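Local coordinates for putative p22 protein (Leishmania major, PDB 1YQF) that is of unknown function but belongs to the p32 (MAM33) family of mitochondrial proteins and probably assembles, like human p32, into a ring-shaped trimer, at the interface of chains A and B. Sequence-based numbering; all coordinates share one arbitrary frame. Chains: chain A/B, hypothetical protein Lmaj011689.

The interface of chains A and B. Residues chain A 194, 197-198, 201; chain B 104, 106, 122, 124, 162.
B:Phe124 pushes its ring into the side of the C-terminal helix of chain A (173-202), between A:Trp194 and A:Phe201. This is a helix-on-sheet subunit contact of the p32/MAM33 fold; the assembly contains three copies, and the trimer of human p32 suggests that the interface is biological. CZ of B:Phe124 reaches the helix backbone itself, 3.6 Å from CA of A:Met198. The methyl CG2 of A:Thr197 lies over one face of the ring, 3.7 Å from CG of B:Phe124. Both flanking aromatics meet it edge-to-face: CE1 of B:Phe124 sits above the A:Phe201 ring, toward its rim, while CE2 stands over a face of the A:Trp194 indole, also toward the rim, the five-membered ring being turned 62° from the phenyl plane. CG of A:Trp194 points anti to the backbone N (chi1 -177°), which carries the indole out beside B:Phe124 and toward strand 117-125. There NE1 donates to the backbone O of B:Ile122 at 3.1 Å; the bond is bent, 140° at the hydrogen, and its donor lies above the carbonyl plane. Beside this polar link, CZ2 of A:Trp194 packs on CG2 of B:Ile122 at 3.6 Å. Extended through chi2 and bent at chi3, A:Met198 brings CE among B:Ile122 CG2, B:Val162 CG2 and B:Met106 CE. B:Val162 belongs to helix 156-168, so the methionine tip joins that helix to the sheet contact. Farther along the helix, the rim of A:Phe201 butts edge-on against the B:Gln104 backbone: CE1 lies 3.4 Å from O of B:Gln104 and 3.6 Å from its CB, and CZ is 3.5 Å from the backbone N of B:Met106. CE of B:Met106 reaches CD2 of A:Phe201.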
ATOM      1  N   TRP A 194      11.089  16.597  17.244  1.00 24.18           N
ATOM      2  CA  TRP A 194      11.550  16.755  15.869  1.00 24.23           C
ATOM      3  C   TRP A 194      12.408  18.017  15.715  1.00 24.27           C
ATOM      4  O   TRP A 194      13.411  18.007  15.007  1.00 23.74           O
ATOM      5  CB  TRP A 194      10.327  16.798  14.947  1.00 24.26           C
ATOM      6  CG  TRP A 194      10.587  16.887  13.478  1.00 23.91           C
ATOM      7  CD1 TRP A 194      10.738  15.846  12.608  1.00 24.48           C
ATOM      8  CD2 TRP A 194      10.658  18.080  12.688  1.00 23.42           C
ATOM      9  NE1 TRP A 194      10.925  16.317  11.330  1.00 25.58           N
ATOM     10  CE2 TRP A 194      10.881  17.687  11.351  1.00 24.65           C
ATOM     11  CE3 TRP A 194      10.571  19.448  12.975  1.00 24.14           C
ATOM     12  CZ2 TRP A 194      11.013  18.606  10.310  1.00 24.39           C
ATOM     13  CZ3 TRP A 194      10.700  20.362  11.935  1.00 24.13           C
ATOM     14  CH2 TRP A 194      10.922  19.935  10.620  1.00 24.16           C
ATOM     15  N   THR A 197      15.805  17.428  17.351  1.00 31.99           N
ATOM     16  CA  THR A 197      16.595  16.496  16.554  1.00 32.26           C
ATOM     17  C   THR A 197      17.173  17.157  15.308  1.00 32.74           C
ATOM     18  O   THR A 197      18.307  16.881  14.932  1.00 32.45           O
ATOM     19  CB  THR A 197      15.736  15.288  16.157  1.00 32.32           C
ATOM     20  OG1 THR A 197      15.309  14.595  17.337  1.00 31.79           O
ATOM     21  CG2 THR A 197      16.551  14.251  15.378  1.00 32.48           C
ATOM     22  N   MET A 198      16.389  18.021  14.667  1.00 33.11           N
ATOM     23  CA  MET A 198      16.872  18.753  13.504  1.00 33.50           C
ATOM     24  C   MET A 198      17.927  19.767  13.931  1.00 33.69           C
ATOM     25  O   MET A 198      18.875  20.033  13.195  1.00 33.29           O
ATOM     26  CB  MET A 198      15.733  19.477  12.792  1.00 33.77           C
ATOM     27  CG  MET A 198      16.215  20.291  11.603  1.00 35.25           C
ATOM     28  SD  MET A 198      14.897  21.089  10.735  1.00 39.06           S
ATOM     29  CE  MET A 198      14.446  19.803   9.588  1.00 39.03           C
ATOM     30  N   PHE A 201      21.060  18.096  14.320  1.00 38.01           N
ATOM     31  CA  PHE A 201      21.543  17.866  12.964  1.00 38.16           C
ATOM     32  C   PHE A 201      22.279  19.073  12.396  1.00 38.76           C
ATOM     33  O   PHE A 201      23.271  18.925  11.682  1.00 38.80           O
ATOM     34  CB  PHE A 201      20.370  17.518  12.045  1.00 38.07           C
ATOM     35  CG  PHE A 201      20.643  16.369  11.145  1.00 36.97           C
ATOM     36  CD1 PHE A 201      20.548  15.073  11.623  1.00 35.36           C
ATOM     37  CD2 PHE A 201      21.013  16.576   9.825  1.00 36.65           C
ATOM     38  CE1 PHE A 201      20.805  14.003  10.798  1.00 35.64           C
ATOM     39  CE2 PHE A 201      21.269  15.502   8.994  1.00 36.91           C
ATOM     40  CZ  PHE A 201      21.165  14.215   9.486  1.00 35.51           C
TER
ATOM     41  N   GLN B 104      22.829   9.383  12.741  1.00 51.83           N
ATOM     42  CA  GLN B 104      21.685  10.269  12.539  1.00 49.89           C
ATOM     43  C   GLN B 104      21.409  10.486  11.057  1.00 47.25           C
ATOM     44  O   GLN B 104      22.280  10.939  10.323  1.00 46.62           O
ATOM     45  CB  GLN B 104      21.945  11.627  13.202  1.00 50.32           C
ATOM     46  CG  GLN B 104      22.031  11.599  14.719  1.00 51.83           C
ATOM     47  CD  GLN B 104      20.720  11.188  15.369  1.00 53.36           C
ATOM     48  OE1 GLN B 104      20.464   9.994  15.551  1.00 54.25           O
ATOM     49  NE2 GLN B 104      19.887  12.171  15.715  1.00 54.06           N
ATOM     50  N   MET B 106      18.632  12.150   8.262  1.00 39.65           N
ATOM     51  CA  MET B 106      17.462  12.920   7.862  1.00 38.82           C
ATOM     52  C   MET B 106      16.958  12.355   6.544  1.00 37.56           C
ATOM     53  O   MET B 106      17.751  11.981   5.690  1.00 37.35           O
ATOM     54  CB  MET B 106      17.834  14.389   7.677  1.00 39.24           C
ATOM     55  CG  MET B 106      16.656  15.284   7.319  1.00 40.74           C
ATOM     56  SD  MET B 106      17.162  16.915   6.763  1.00 44.16           S
ATOM     57  CE  MET B 106      17.585  17.679   8.309  1.00 43.64           C
ATOM     58  N   ILE B 122       9.734  15.747   5.895  1.00 37.00           N
ATOM     59  CA  ILE B 122      11.031  15.646   6.564  1.00 35.93           C
ATOM     60  C   ILE B 122      10.878  14.816   7.826  1.00 35.51           C
ATOM     61  O   ILE B 122      10.021  15.112   8.664  1.00 34.97           O
ATOM     62  CB  ILE B 122      11.577  17.032   6.941  1.00 35.80           C
ATOM     63  CG1 ILE B 122      11.801  17.883   5.697  1.00 36.15           C
ATOM     64  CG2 ILE B 122      12.894  16.901   7.720  1.00 35.10           C
ATOM     65  CD1 ILE B 122      12.202  19.294   6.011  1.00 36.36           C
ATOM     66  N   PHE B 124      13.240  11.712  10.594  1.00 35.19           N
ATOM     67  CA  PHE B 124      14.533  11.318  11.149  1.00 35.89           C
ATOM     68  C   PHE B 124      14.561   9.874  11.624  1.00 38.08           C
ATOM     69  O   PHE B 124      13.530   9.281  11.940  1.00 38.61           O
ATOM     70  CB  PHE B 124      14.907  12.224  12.322  1.00 34.98           C
ATOM     71  CG  PHE B 124      15.280  13.619  11.915  1.00 31.85           C
ATOM     72  CD1 PHE B 124      16.542  13.895  11.403  1.00 28.94           C
ATOM     73  CD2 PHE B 124      14.371  14.660  12.048  1.00 29.29           C
ATOM     74  CE1 PHE B 124      16.886  15.183  11.033  1.00 28.16           C
ATOM     75  CE2 PHE B 124      14.709  15.948  11.681  1.00 28.53           C
ATOM     76  CZ  PHE B 124      15.965  16.213  11.172  1.00 28.46           C
ATOM     77  N   VAL B 162      15.824  25.271   5.755  1.00 38.53           N
ATOM     78  CA  VAL B 162      15.964  23.861   5.394  1.00 38.38           C
ATOM     79  C   VAL B 162      16.233  23.710   3.899  1.00 39.17           C
ATOM     80  O   VAL B 162      17.025  22.862   3.496  1.00 38.77           O
ATOM     81  CB  VAL B 162      14.722  23.034   5.775  1.00 37.87           C
ATOM     82  CG1 VAL B 162      14.748  21.666   5.098  1.00 37.14           C
ATOM     83  CG2 VAL B 162      14.647  22.857   7.279  1.00 37.95           C
TER